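Local structure of uncharacterized protein MJ0327 (Methanocaldococcus jannaschii DSM 2661, 2QTD) at residues 4-9 against 53-58; 19-24 against 63-68; 25-30 against 37-42; 59-64 against 80-85; 76-81 against 99-104. The protein is of unknown function but belongs to the dinitrogenase iron-molybdenum cofactor family and may bind an iron-molybdenum cofactor or a related metal cluster. All blocks are in the same frame, centred on the assembly; numbering follows the deposited sequence.

Contact 1: 4-9 against 53-58. With PG4 (tetraethylene glycol), chain D.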
# COMPACT_ATOMS: atom_id res chain seq x y z
N ASN A 4 -0.81 13.57 6.78
CA ASN A 4 0.02 12.89 7.76
C ASN A 4 -0.42 11.41 7.86
O ASN A 4 -1.33 11.12 8.67
CB ASN A 4 -0.19 13.58 9.11
CG ASN A 4 0.16 15.06 9.08
OD1 ASN A 4 -0.71 15.93 9.16
ND2 ASN A 4 1.44 15.34 8.99
N MSE A 5 0.17 10.49 7.06
CA MSE A 5 -0.35 9.11 6.94
C MSE A 5 0.75 8.07 6.77
O MSE A 5 1.83 8.38 6.31
CB MSE A 5 -1.25 9.03 5.71
CG MSE A 5 -2.57 9.80 5.81
SE MSE A 5 -3.53 9.54 4.16
CE MSE A 5 -4.53 7.92 4.55
N LYS A 6 0.43 6.83 7.11
CA LYS A 6 1.27 5.68 6.84
C LYS A 6 0.58 4.87 5.72
O LYS A 6 -0.61 4.58 5.83
CB LYS A 6 1.42 4.83 8.12
CG LYS A 6 2.34 3.65 8.00
CD LYS A 6 2.33 2.74 9.23
CE LYS A 6 2.74 3.44 10.50
NZ LYS A 6 3.11 2.47 11.60
N VAL A 7 1.33 4.55 4.67
CA VAL A 7 0.78 3.88 3.49
C VAL A 7 1.59 2.63 3.22
O VAL A 7 2.83 2.67 3.19
CB VAL A 7 0.78 4.78 2.24
CG1 VAL A 7 0.09 4.05 1.06
CG2 VAL A 7 0.13 6.18 2.55
N ALA A 8 0.91 1.52 3.06
CA ALA A 8 1.58 0.25 2.60
C ALA A 8 1.42 0.02 1.08
O ALA A 8 0.32 0.06 0.54
CB ALA A 8 1.08 -0.94 3.42
N ILE A 9 2.53 -0.23 0.41
CA ILE A 9 2.57 -0.47 -1.06
C ILE A 9 3.07 -1.86 -1.34
O ILE A 9 4.17 -2.25 -0.89
CB ILE A 9 3.46 0.57 -1.78
CG1 ILE A 9 3.09 1.97 -1.26
CG2 ILE A 9 3.33 0.36 -3.33
CD1 ILE A 9 3.80 3.12 -1.85
N VAL A 53 -0.50 -6.04 9.55
CA VAL A 53 -1.66 -5.68 10.35
C VAL A 53 -1.25 -4.84 11.57
O VAL A 53 -1.93 -3.87 11.90
CB VAL A 53 -2.48 -6.96 10.80
CG1 VAL A 53 -3.63 -6.58 11.73
CG2 VAL A 53 -3.00 -7.68 9.59
N LYS A 54 -0.15 -5.21 12.23
CA LYS A 54 0.35 -4.50 13.42
C LYS A 54 0.82 -3.04 13.15
O LYS A 54 0.84 -2.20 14.06
CB LYS A 54 1.50 -5.29 14.07
CG LYS A 54 1.10 -6.64 14.68
CD LYS A 54 2.29 -7.26 15.42
N GLU A 55 1.21 -2.75 11.91
CA GLU A 55 1.63 -1.39 11.50
C GLU A 55 0.54 -0.34 11.59
O GLU A 55 0.84 0.84 11.74
CB GLU A 55 2.15 -1.44 10.03
CG GLU A 55 3.50 -2.06 9.83
CD GLU A 55 4.62 -1.24 10.49
OE1 GLU A 55 4.61 0.03 10.45
OE2 GLU A 55 5.49 -1.90 11.07
N ASN A 56 -0.71 -0.78 11.50
CA ASN A 56 -1.87 0.12 11.64
C ASN A 56 -1.80 1.25 10.59
O ASN A 56 -1.87 2.45 10.91
CB ASN A 56 -1.96 0.66 13.06
CG ASN A 56 -3.32 1.25 13.40
OD1 ASN A 56 -4.33 0.93 12.75
ND2 ASN A 56 -3.37 2.09 14.44
N VAL A 57 -1.63 0.84 9.34
CA VAL A 57 -1.47 1.78 8.22
C VAL A 57 -2.80 2.50 7.99
O VAL A 57 -3.88 2.04 8.42
CB VAL A 57 -0.89 1.12 6.91
CG1 VAL A 57 0.45 0.40 7.20
CG2 VAL A 57 -1.92 0.18 6.23
N ASN A 58 -2.73 3.66 7.37
CA ASN A 58 -3.92 4.41 6.98
C ASN A 58 -4.48 3.94 5.62
O ASN A 58 -5.68 4.10 5.36
CB ASN A 58 -3.65 5.92 6.95
CG ASN A 58 -3.14 6.47 8.27
OD1 ASN A 58 -1.94 6.58 8.51
ND2 ASN A 58 -4.08 6.80 9.17
C4 PG4 D . 3.10 5.56 13.95
O3 PG4 D . 4.25 4.81 13.56
C5 PG4 D . 4.72 3.95 14.61
C6 PG4 D . 5.66 2.89 14.03
O4 PG4 D . 5.51 1.63 14.70
C7 PG4 D . 4.42 0.81 14.28
C8 PG4 D . 4.65 -0.57 14.84
O5 PG4 D . 5.84 -1.07 14.22
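In the ribonuclease H-like fold of this protein, the turn leaving helix 46-54 meets the central strand 5-11 through Lys6, Glu55 and Asn58. The backbone of Lys6 is gripped twice by Asn58: Lys6 N donates to the side-chain Asn58 OD1 at 2.8 Å and 172°, while Asn58 N returns a bond to Lys6 O. The lysine side chain crosses Glu55 and Val57 at about a right angle, its CD lying 3.6 Å from Val57 CG1. A bend at chi3 (-60°) sets CE so that Lys6 NZ reaches Glu55 O at 2.8 Å, in the carbonyl plane and on a lone pair. Lys6 NZ also forms a salt bridge to Glu55 OE1, coming from above the carboxylate plane. An alanine in place of Lys6 would probably leave Glu55 O and OE1 without this ammonium partner and Val57 CG1 without the packing of CG and CD. Glu55 OE2 pairs instead with Lys40 and accepts a bond from a tetraethylene glycol, whose O5 lies 3.3 Å from Glu55 OE2.

Contact 2: 19-24 against 63-68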
# COMPACT_ATOMS: atom_id res chain seq x y z
N SER A 19 -0.21 -8.03 -7.54
CA SER A 19 -1.21 -8.09 -6.48
C SER A 19 -0.64 -7.90 -5.09
O SER A 19 0.59 -7.99 -4.85
CB SER A 19 -1.99 -9.42 -6.58
OG SER A 19 -1.29 -10.48 -6.02
N PHE A 20 -1.56 -7.61 -4.18
CA PHE A 20 -1.27 -7.54 -2.76
C PHE A 20 -0.74 -8.88 -2.31
O PHE A 20 0.16 -8.93 -1.45
CB PHE A 20 -2.57 -7.15 -2.01
CG PHE A 20 -2.40 -6.94 -0.55
CD1 PHE A 20 -1.95 -5.72 -0.07
CD2 PHE A 20 -2.71 -7.94 0.36
CE1 PHE A 20 -1.84 -5.49 1.29
CE2 PHE A 20 -2.57 -7.72 1.71
CZ PHE A 20 -2.12 -6.51 2.18
N GLU A 21 -1.26 -9.96 -2.88
CA GLU A 21 -0.93 -11.31 -2.44
C GLU A 21 0.42 -11.80 -2.98
O GLU A 21 1.13 -12.50 -2.27
CB GLU A 21 -2.05 -12.30 -2.79
CG GLU A 21 -3.36 -12.02 -2.05
CD GLU A 21 -4.14 -10.81 -2.58
OE1 GLU A 21 -3.99 -10.45 -3.75
OE2 GLU A 21 -4.87 -10.19 -1.80
N ASP A 22 0.78 -11.43 -4.21
CA ASP A 22 1.95 -11.97 -4.88
C ASP A 22 3.25 -11.20 -4.63
O ASP A 22 4.33 -11.64 -5.05
CB ASP A 22 1.66 -12.17 -6.38
CG ASP A 22 2.14 -11.03 -7.29
OD1 ASP A 22 1.96 -9.86 -7.00
OD2 ASP A 22 2.69 -11.33 -8.37
N CYS A 23 3.16 -10.05 -3.95
CA CYS A 23 4.33 -9.19 -3.79
C CYS A 23 5.49 -9.86 -3.05
O CYS A 23 5.32 -10.85 -2.31
CB CYS A 23 3.98 -7.85 -3.16
SG CYS A 23 3.46 -7.85 -1.46
N LYS A 24 6.69 -9.37 -3.32
CA LYS A 24 7.87 -9.78 -2.54
C LYS A 24 7.85 -9.17 -1.16
O LYS A 24 8.17 -9.83 -0.15
CB LYS A 24 9.17 -9.45 -3.31
CG LYS A 24 10.48 -9.77 -2.58
CD LYS A 24 10.65 -11.30 -2.36
CE LYS A 24 11.81 -11.65 -1.38
NZ LYS A 24 12.00 -13.14 -1.33
N LYS A 63 -2.32 -3.04 -7.06
CA LYS A 63 -2.95 -3.18 -8.36
C LYS A 63 -4.14 -4.09 -8.29
O LYS A 63 -5.10 -3.87 -9.01
CB LYS A 63 -1.97 -3.71 -9.39
CG LYS A 63 -0.86 -2.76 -9.77
CD LYS A 63 -0.09 -3.32 -10.93
CE LYS A 63 1.12 -2.51 -11.35
NZ LYS A 63 1.72 -3.09 -12.59
N ASN A 64 -4.04 -5.15 -7.51
CA ASN A 64 -5.12 -6.15 -7.31
C ASN A 64 -5.04 -6.63 -5.90
O ASN A 64 -3.98 -6.57 -5.30
CB ASN A 64 -4.93 -7.38 -8.17
CG ASN A 64 -5.24 -7.15 -9.62
OD1 ASN A 64 -6.40 -6.95 -9.99
ND2 ASN A 64 -4.21 -7.20 -10.46
N ILE A 65 -6.16 -7.13 -5.38
CA ILE A 65 -6.26 -7.59 -3.98
C ILE A 65 -7.36 -8.66 -4.00
O ILE A 65 -8.28 -8.59 -4.83
CB ILE A 65 -6.52 -6.43 -2.97
CG1 ILE A 65 -6.42 -6.89 -1.49
CG2 ILE A 65 -7.85 -5.67 -3.30
CD1 ILE A 65 -6.32 -5.71 -0.58
N SER A 66 -7.23 -9.65 -3.13
CA SER A 66 -8.17 -10.77 -3.06
C SER A 66 -9.43 -10.33 -2.33
O SER A 66 -9.41 -9.39 -1.53
CB SER A 66 -7.55 -11.99 -2.34
OG SER A 66 -7.41 -11.77 -0.95
N GLU A 67 -10.52 -11.03 -2.58
CA GLU A 67 -11.75 -10.77 -1.86
C GLU A 67 -11.56 -10.88 -0.35
O GLU A 67 -12.01 -10.01 0.38
CB GLU A 67 -12.87 -11.69 -2.34
CG GLU A 67 -13.33 -11.41 -3.74
CD GLU A 67 -14.37 -12.40 -4.21
OE1 GLU A 67 -15.35 -12.63 -3.47
OE2 GLU A 67 -14.20 -12.96 -5.32
N GLU A 68 -10.82 -11.91 0.09
CA GLU A 68 -10.49 -12.11 1.52
C GLU A 68 -9.69 -10.97 2.12
O GLU A 68 -10.07 -10.44 3.18
CB GLU A 68 -9.77 -13.45 1.76
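Phe20 and Glu21 carry the loop 19-24 onto the lead-in to helix 67-74, one through apolar packing and a backbone bond, the other through its carboxylate. Among the apolar contacts, Phe20 and Ile65 lie side by side and point the same way, with Phe20 CB 3.9 Å from Ile65 CG1. CG of Phe20 is anti to the backbone N (chi1 -176°), and Ile65 CD1 sits over one face of the ring, 4.1 Å above its plane and offset toward the rim. The ring goes on to meet Phe26 and, edge-to-face, Phe73.

The backbone link is Phe20 N to Asn64 O at 2.9 Å, and the same carbonyl oxygen receives a CA-H...O contact from Ser19 CA. The carboxylate of Glu21 is held by two donors of one residue: Ser66 N and Ser66 OG both reach Glu21 OE2, at 2.8 and 3.1 Å, from the same face of the carboxylate plane. Asn69 ND2 is a further donor to this oxygen. Lying at the N-terminus of helix 67-74, the carboxylate is probably also stabilised by the helix dipole. Within the loop, Ser19 OG accepts from Asp22 N at 2.9 Å, and Asp22 OD1 accepts from Ser19 N.

Ser19 thus forms an ST motif, while Ser66 is the N-cap of helix 67-74, its OG accepting from Asn69 N, in the beta-alpha-beta unit 59-62, 67-74, 78-81.

Contact 3: 25-30 against 37-42; sequences YFLIVR and KSTKVI
Ile28 and Ile42 form the apolar centre on one face of the two strands, Ile28 CG1 lying 3.8 Å from Ile42 CD1. Ile28 also rests on Lys6 and Ala8 of the neighbouring strand 5-11, and Ile42 reaches Ser51 of helix 46-54. On the other face Leu27 CD1 leans on Thr39 CB at 3.9 Å. Tyr25 CG stands between its backbone N and carbonyl carbon (chi1 69°), and the ring comes obliquely to Val41, Tyr25 CD2 being 3.7 Å from Val41 CG1. An alanine in place of Tyr25 would probably leave Val41 CG2 without its ring neighbours and CG1 with CB alone.

The backbones join in antiparallel register, with Phe26 and Ile42 exchanging two bonds. Ile28 N gives a nearly straight bond to Lys40 O, 2.8 Å and 178°, whereas the return from Lys40 N to Ile28 O is weak. At the polar edge Ser38 OG touches Arg30 CB at 3.4 Å, and the Lys40 side chain leads off to Glu55. Lys37 N donates to Arg30 O at 2.7 Å and Arg30 N to Ser38 O, so Lys37 and Ser38 together face Arg30: a classic beta bulge in the hairpin of strands 25-32 and 35-43.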
# COMPACT_ATOMS: atom_id res chain seq x y z
N TYR A 25 7.47 -7.89 -1.08
CA TYR A 25 7.45 -7.15 0.19
C TYR A 25 6.45 -6.02 0.13
O TYR A 25 6.03 -5.64 -0.97
CB TYR A 25 8.85 -6.60 0.58
CG TYR A 25 9.37 -5.48 -0.30
CD1 TYR A 25 9.97 -5.76 -1.50
CD2 TYR A 25 9.31 -4.15 0.08
CE1 TYR A 25 10.48 -4.74 -2.33
CE2 TYR A 25 9.81 -3.12 -0.76
CZ TYR A 25 10.39 -3.43 -1.94
OH TYR A 25 10.90 -2.47 -2.78
N PHE A 26 6.06 -5.54 1.32
CA PHE A 26 5.27 -4.33 1.54
C PHE A 26 6.24 -3.23 1.90
O PHE A 26 7.12 -3.40 2.80
CB PHE A 26 4.26 -4.51 2.67
CG PHE A 26 3.40 -5.72 2.50
CD1 PHE A 26 2.40 -5.72 1.54
CD2 PHE A 26 3.59 -6.83 3.29
CE1 PHE A 26 1.59 -6.86 1.38
CE2 PHE A 26 2.78 -7.97 3.15
CZ PHE A 26 1.79 -7.97 2.19
N LEU A 27 6.20 -2.16 1.12
CA LEU A 27 6.89 -0.92 1.45
C LEU A 27 5.98 -0.06 2.35
O LEU A 27 4.89 0.37 1.92
CB LEU A 27 7.31 -0.18 0.18
CG LEU A 27 8.06 1.16 0.37
CD1 LEU A 27 9.44 0.91 0.99
CD2 LEU A 27 8.24 1.82 -0.97
N ILE A 28 6.43 0.21 3.59
CA ILE A 28 5.68 1.04 4.53
C ILE A 28 6.27 2.46 4.45
O ILE A 28 7.44 2.68 4.77
CB ILE A 28 5.70 0.48 5.96
CG1 ILE A 28 5.34 -1.01 6.05
CG2 ILE A 28 4.81 1.28 6.87
CD1 ILE A 28 4.05 -1.40 5.37
N VAL A 29 5.47 3.39 3.97
CA VAL A 29 5.91 4.78 3.83
C VAL A 29 5.15 5.67 4.78
O VAL A 29 3.92 5.62 4.86
CB VAL A 29 5.86 5.32 2.39
CG1 VAL A 29 6.81 4.57 1.47
CG2 VAL A 29 4.47 5.29 1.83
N ARG A 30 5.90 6.50 5.50
CA ARG A 30 5.34 7.54 6.36
C ARG A 30 5.41 8.83 5.57
O ARG A 30 6.49 9.23 5.16
CB ARG A 30 6.10 7.72 7.68
CG ARG A 30 5.90 9.02 8.43
CD ARG A 30 4.50 9.23 8.86
NE ARG A 30 4.04 8.18 9.77
CZ ARG A 30 2.82 8.12 10.29
NH1 ARG A 30 1.91 9.07 10.04
NH2 ARG A 30 2.50 7.12 11.11
N LYS A 37 8.69 10.75 4.70
CA LYS A 37 9.65 10.94 5.80
C LYS A 37 10.48 9.71 6.08
O LYS A 37 11.64 9.82 6.53
CB LYS A 37 8.93 11.36 7.07
CG LYS A 37 8.26 12.73 7.02
CD LYS A 37 9.20 13.82 6.53
CE LYS A 37 8.66 15.19 6.83
NZ LYS A 37 9.54 16.27 6.35
N SER A 38 9.90 8.53 5.87
CA SER A 38 10.63 7.31 6.11
C SER A 38 10.02 6.12 5.36
O SER A 38 8.87 6.19 4.86
CB SER A 38 10.61 6.99 7.61
OG SER A 38 9.32 6.58 7.96
N THR A 39 10.80 5.04 5.30
CA THR A 39 10.44 3.83 4.61
C THR A 39 10.89 2.62 5.40
O THR A 39 11.85 2.67 6.17
CB THR A 39 11.01 3.75 3.15
OG1 THR A 39 12.43 3.62 3.20
CG2 THR A 39 10.55 5.03 2.30
N LYS A 40 10.21 1.51 5.18
CA LYS A 40 10.51 0.26 5.82
C LYS A 40 10.01 -0.91 4.93
O LYS A 40 8.92 -0.85 4.34
CB LYS A 40 9.84 0.23 7.19
CG LYS A 40 10.19 -1.01 7.99
CD LYS A 40 9.85 -0.87 9.45
CE LYS A 40 8.39 -1.09 9.73
NZ LYS A 40 8.10 -1.41 11.17
N VAL A 41 10.83 -1.97 4.84
CA VAL A 41 10.47 -3.20 4.14
C VAL A 41 9.92 -4.24 5.10
O VAL A 41 10.54 -4.55 6.12
CB VAL A 41 11.71 -3.75 3.48
CG1 VAL A 41 11.47 -5.14 2.90
CG2 VAL A 41 12.19 -2.73 2.44
N ILE A 42 8.75 -4.77 4.76
CA ILE A 42 8.18 -5.94 5.46
C ILE A 42 8.03 -7.05 4.41
O ILE A 42 7.22 -6.94 3.49
CB ILE A 42 6.83 -5.63 6.17
CG1 ILE A 42 6.96 -4.56 7.29
CG2 ILE A 42 6.25 -6.93 6.75
CD1 ILE A 42 5.66 -4.25 8.05

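Contact 4: 59-64 against 80-85; sequences AIICKN and YHAEGD
Lys63 reaches Asp85 by a side chain that leaves with CG anti to the carbonyl carbon (chi1 -68°) and stays extended from there to NZ. Its ammonium forms a salt bridge with the aspartate: Lys63 NZ meets Asp85 OD1 at 2.7 Å, nearly along the C-O bond direction. On the way Lys63 CG passes Ala82 CB, and Lys63 CE lies 3.4 Å from Gly84 O, a carbonyl oxygen that this contact buries and that has no polar partner in the model. His81 CG is anti to the backbone N (chi1 -171°), and the ring meets Lys63 O in plane at its edge, with CD2 and NE2 each 3.0 Å from that oxygen.

The backbones run as parallel strands. Tyr80 N donates to Ile60 O at 2.8 Å, Cys62 N to Tyr80 O, and Ala82 N to Cys62 O. The last of these approaches from above the carbonyl plane, 47° out of it. Apolar contacts add to this: Ile61 CG2 to Ala82 CB at 3.8 Å, and Ala59 CB at the edge of the Tyr80 ring, 4.1 Å from CE2.

Strands 59-62 and 78-81 with helix 67-74 form a beta-alpha-beta unit; Phe94 of helix 87-95 packs on Ala59, Ile61 and Tyr80, and strand 5-11 flanks strand 59-62.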
# COMPACT_ATOMS: atom_id res chain seq x y z
N ALA A 59 -3.65 3.41 4.75
CA ALA A 59 -4.01 3.18 3.36
C ALA A 59 -3.11 2.12 2.79
O ALA A 59 -1.97 1.94 3.30
CB ALA A 59 -3.86 4.48 2.58
N ILE A 60 -3.61 1.41 1.76
CA ILE A 60 -2.84 0.48 0.95
C ILE A 60 -2.87 0.96 -0.50
O ILE A 60 -3.92 1.43 -0.94
CB ILE A 60 -3.41 -0.97 1.06
CG1 ILE A 60 -3.12 -1.58 2.42
CG2 ILE A 60 -2.85 -1.90 -0.04
CD1 ILE A 60 -4.00 -2.83 2.81
N ILE A 61 -1.76 0.82 -1.23
CA ILE A 61 -1.67 1.00 -2.70
C ILE A 61 -1.29 -0.34 -3.26
O ILE A 61 -0.30 -0.92 -2.86
CB ILE A 61 -0.73 2.10 -3.12
CG1 ILE A 61 -1.14 3.44 -2.53
CG2 ILE A 61 -0.63 2.20 -4.64
CD1 ILE A 61 -0.07 4.53 -2.80
N CYS A 62 -2.15 -0.84 -4.16
CA CYS A 62 -1.91 -2.09 -4.88
C CYS A 62 -2.64 -2.07 -6.23
O CYS A 62 -3.42 -1.19 -6.50
CB CYS A 62 -2.36 -3.28 -4.04
SG CYS A 62 -4.17 -3.34 -3.72
N LYS A 63 -2.32 -3.04 -7.06
CA LYS A 63 -2.95 -3.18 -8.36
C LYS A 63 -4.14 -4.09 -8.29
O LYS A 63 -5.10 -3.87 -9.01
CB LYS A 63 -1.97 -3.71 -9.39
CG LYS A 63 -0.86 -2.76 -9.77
CD LYS A 63 -0.09 -3.32 -10.93
CE LYS A 63 1.12 -2.51 -11.35
NZ LYS A 63 1.72 -3.09 -12.59
N ASN A 64 -4.04 -5.15 -7.51
CA ASN A 64 -5.12 -6.15 -7.31
C ASN A 64 -5.04 -6.63 -5.90
O ASN A 64 -3.98 -6.57 -5.30
CB ASN A 64 -4.93 -7.38 -8.17
CG ASN A 64 -5.24 -7.15 -9.62
OD1 ASN A 64 -6.40 -6.95 -9.99
ND2 ASN A 64 -4.21 -7.20 -10.46
N TYR A 80 -6.29 1.78 -2.33
CA TYR A 80 -6.22 2.60 -3.55
C TYR A 80 -5.55 1.82 -4.66
O TYR A 80 -4.67 0.99 -4.42
CB TYR A 80 -5.42 3.87 -3.30
CG TYR A 80 -6.11 4.83 -2.39
CD1 TYR A 80 -7.05 5.70 -2.89
CD2 TYR A 80 -5.93 4.74 -1.02
CE1 TYR A 80 -7.72 6.58 -2.04
CE2 TYR A 80 -6.63 5.60 -0.17
CZ TYR A 80 -7.51 6.49 -0.69
OH TYR A 80 -8.19 7.37 0.15
N HIS A 81 -5.97 2.07 -5.89
CA HIS A 81 -5.47 1.35 -7.05
C HIS A 81 -4.26 2.06 -7.66
O HIS A 81 -4.33 3.25 -8.02
CB HIS A 81 -6.56 1.22 -8.10
CG HIS A 81 -6.18 0.30 -9.22
ND1 HIS A 81 -5.86 0.76 -10.48
CD2 HIS A 81 -6.04 -1.04 -9.25
CE1 HIS A 81 -5.53 -0.27 -11.24
NE2 HIS A 81 -5.63 -1.37 -10.52
N ALA A 82 -3.14 1.36 -7.73
CA ALA A 82 -1.94 1.86 -8.40
C ALA A 82 -2.13 2.04 -9.88
O ALA A 82 -2.87 1.26 -10.51
CB ALA A 82 -0.77 0.94 -8.17
N GLU A 83 -1.47 3.07 -10.43
CA GLU A 83 -1.49 3.37 -11.85
C GLU A 83 -0.08 3.22 -12.42
O GLU A 83 0.80 4.03 -12.14
CB GLU A 83 -2.02 4.78 -12.06
CG GLU A 83 -3.46 4.89 -11.49
CD GLU A 83 -4.06 6.27 -11.60
OE1 GLU A 83 -3.41 7.20 -12.14
OE2 GLU A 83 -5.21 6.41 -11.14
N GLY A 84 0.12 2.15 -13.18
CA GLY A 84 1.44 1.72 -13.60
C GLY A 84 2.33 1.13 -12.52
O GLY A 84 1.90 0.84 -11.43
N ASP A 85 3.60 1.01 -12.87
CA ASP A 85 4.64 0.22 -12.15
C ASP A 85 5.49 1.02 -11.15
O ASP A 85 6.21 0.43 -10.32
CB ASP A 85 5.63 -0.37 -13.20
CG ASP A 85 5.09 -1.57 -13.95
OD1 ASP A 85 4.04 -2.14 -13.58
OD2 ASP A 85 5.74 -1.98 -14.94

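Contact 5: 76-81 against 99-104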
# COMPACT_ATOMS: atom_id res chain seq x y z
N LYS A 76 -11.01 -1.13 8.19
CA LYS A 76 -10.24 -0.09 8.83
C LYS A 76 -9.50 0.83 7.86
O LYS A 76 -9.36 2.02 8.16
CB LYS A 76 -9.19 -0.78 9.73
CG LYS A 76 -8.72 0.04 10.93
CD LYS A 76 -9.30 -0.51 12.22
N ILE A 77 -9.09 0.29 6.70
CA ILE A 77 -8.05 0.87 5.79
C ILE A 77 -8.73 1.19 4.45
O ILE A 77 -9.61 0.46 3.99
CB ILE A 77 -6.85 -0.16 5.60
CG1 ILE A 77 -6.24 -0.53 6.96
CG2 ILE A 77 -5.69 0.31 4.67
CD1 ILE A 77 -5.06 -1.45 6.86
N GLU A 78 -8.35 2.31 3.86
CA GLU A 78 -8.73 2.66 2.50
C GLU A 78 -7.72 2.07 1.54
O GLU A 78 -6.54 2.19 1.78
CB GLU A 78 -8.76 4.16 2.38
CG GLU A 78 -9.79 4.76 3.34
CD GLU A 78 -9.79 6.25 3.29
OE1 GLU A 78 -8.68 6.83 3.41
OE2 GLU A 78 -10.90 6.82 3.12
N ILE A 79 -8.19 1.46 0.46
CA ILE A 79 -7.37 0.68 -0.47
C ILE A 79 -7.45 1.38 -1.82
O ILE A 79 -8.55 1.57 -2.36
CB ILE A 79 -7.82 -0.80 -0.57
CG1 ILE A 79 -7.85 -1.42 0.85
CG2 ILE A 79 -6.88 -1.55 -1.48
CD1 ILE A 79 -8.33 -2.82 0.90
N TYR A 80 -6.29 1.78 -2.33
CA TYR A 80 -6.22 2.60 -3.55
C TYR A 80 -5.55 1.82 -4.66
O TYR A 80 -4.67 0.99 -4.42
CB TYR A 80 -5.42 3.87 -3.30
CG TYR A 80 -6.11 4.83 -2.39
CD1 TYR A 80 -7.05 5.70 -2.89
CD2 TYR A 80 -5.93 4.74 -1.02
CE1 TYR A 80 -7.72 6.58 -2.04
CE2 TYR A 80 -6.63 5.60 -0.17
CZ TYR A 80 -7.51 6.49 -0.69
OH TYR A 80 -8.19 7.37 0.15
N HIS A 81 -5.97 2.07 -5.89
CA HIS A 81 -5.47 1.35 -7.05
C HIS A 81 -4.26 2.06 -7.66
O HIS A 81 -4.33 3.25 -8.02
CB HIS A 81 -6.56 1.22 -8.10
CG HIS A 81 -6.18 0.30 -9.22
ND1 HIS A 81 -5.86 0.76 -10.48
CD2 HIS A 81 -6.04 -1.04 -9.25
CE1 HIS A 81 -5.53 -0.27 -11.24
NE2 HIS A 81 -5.63 -1.37 -10.52
N LEU A 99 -5.39 9.04 -7.04
CA LEU A 99 -5.66 7.58 -7.09
C LEU A 99 -7.09 7.28 -6.69
O LEU A 99 -7.70 7.91 -5.75
CB LEU A 99 -4.70 6.77 -6.18
CG LEU A 99 -3.21 6.78 -6.53
CD1 LEU A 99 -2.42 5.84 -5.58
CD2 LEU A 99 -2.89 6.45 -8.03
N SER A 100 -7.62 6.30 -7.41
CA SER A 100 -8.97 5.80 -7.19
C SER A 100 -9.01 4.79 -6.05
O SER A 100 -8.06 4.01 -5.86
CB SER A 100 -9.46 5.15 -8.45
OG SER A 100 -9.56 6.13 -9.41
N LYS A 101 -10.10 4.84 -5.29
CA LYS A 101 -10.32 3.96 -4.14
C LYS A 101 -11.03 2.70 -4.63
O LYS A 101 -12.05 2.77 -5.34
CB LYS A 101 -11.15 4.74 -3.08
CG LYS A 101 -11.31 4.06 -1.73
CD LYS A 101 -12.05 5.00 -0.75
CE LYS A 101 -12.13 4.39 0.63
NZ LYS A 101 -12.74 5.37 1.62
N ILE A 102 -10.48 1.55 -4.27
CA ILE A 102 -11.05 0.28 -4.70
C ILE A 102 -12.33 0.03 -3.93
O ILE A 102 -12.37 0.12 -2.72
CB ILE A 102 -10.04 -0.88 -4.51
CG1 ILE A 102 -8.82 -0.69 -5.43
CG2 ILE A 102 -10.77 -2.26 -4.74
CD1 ILE A 102 -7.64 -1.68 -5.22
N SER A 103 -13.44 -0.23 -4.65
CA SER A 103 -14.74 -0.57 -4.03
C SER A 103 -15.08 -2.07 -4.06
O SER A 103 -15.87 -2.54 -3.24
CB SER A 103 -15.87 0.19 -4.69
OG SER A 103 -15.66 0.14 -6.06
N ASN A 104 -14.56 -2.78 -5.05
CA ASN A 104 -14.68 -4.23 -5.13
C ASN A 104 -13.43 -4.68 -5.80
O ASN A 104 -12.99 -4.04 -6.75
CB ASN A 104 -15.87 -4.70 -5.99
CG ASN A 104 -17.21 -4.44 -5.34
OD1 ASN A 104 -17.94 -3.54 -5.74
ND2 ASN A 104 -17.50 -5.18 -4.28
O HOH W 1 -11.15 1.17 -0.22
O HOH W 2 -6.08 4.74 -9.26
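Tyr80 and Lys101 bring their backbones to a CA-CA distance of 4.4 Å in a single bridge, where the C-terminal segment 99-104 crosses the edge of strand 78-81, the outermost strand on this side of the ribonuclease H-like sheet. The directions of residues 78-81 and 99-102 differ by 109°, so this is one bridge and not a continuing strand pair. Ile102 N donates to Ile79 O at 2.7 Å, and His81 N to Ser100 O at 2.9 Å. Two waters extend the link: one bridges Ile79 N and Ile102 O, the other donates to His81 O and accepts from Ser100 N.

Among the side chains, Ile102 faces the strand, its CD1 3.8 Å from Ile79 CG2 and near the edge of the His81 ring. Leu99 approaches through CD2, which is 3.5 Å from His81 O, while its CB touches Tyr80 CB. Leu99 also packs on Asn90, Leu93 and Phe94 of helix 87-95, so the segment is held against both helix and sheet. The Tyr80 ring has Leu99 O at its edge, and its CE1 is 4.0 Å from Lys101 CB.

Lys101 runs fully extended, CG anti to the backbone N (chi1 -172°), and crosses Glu78 with CE beside Glu78 CG. The salt bridge closes with Lys101 NZ on the anti side of Glu78 OE2 at 2.8 Å, 28° out of the carboxylate plane.

Overall arrangement
Four of the five contacts reach one mixed sheet, in the strand order 35-43, 25-32, 5-11, 59-62, 78-81. Contact 3 lies at one end and contact 5 at the other, their centres about 18 Å apart. Contact 1 joins contact 3 through the salt bridge of Glu55 OE2 with Lys40 NZ, 2.7 Å, and contact 4 through a probable hydrogen bond from Ile61 N to Ala8 O, 2.8 Å. Contacts 4 and 5 share Tyr80 and His81. Contact 2 shares Lys63 and Asn64 with contact 4, and Phe20 CE1 meets Phe26 CE1 of contact 3 at 3.7 Å. Bound tetraethylene glycol and Tris molecules are probably from crystallisation, and none of the contacts holds a cofactor.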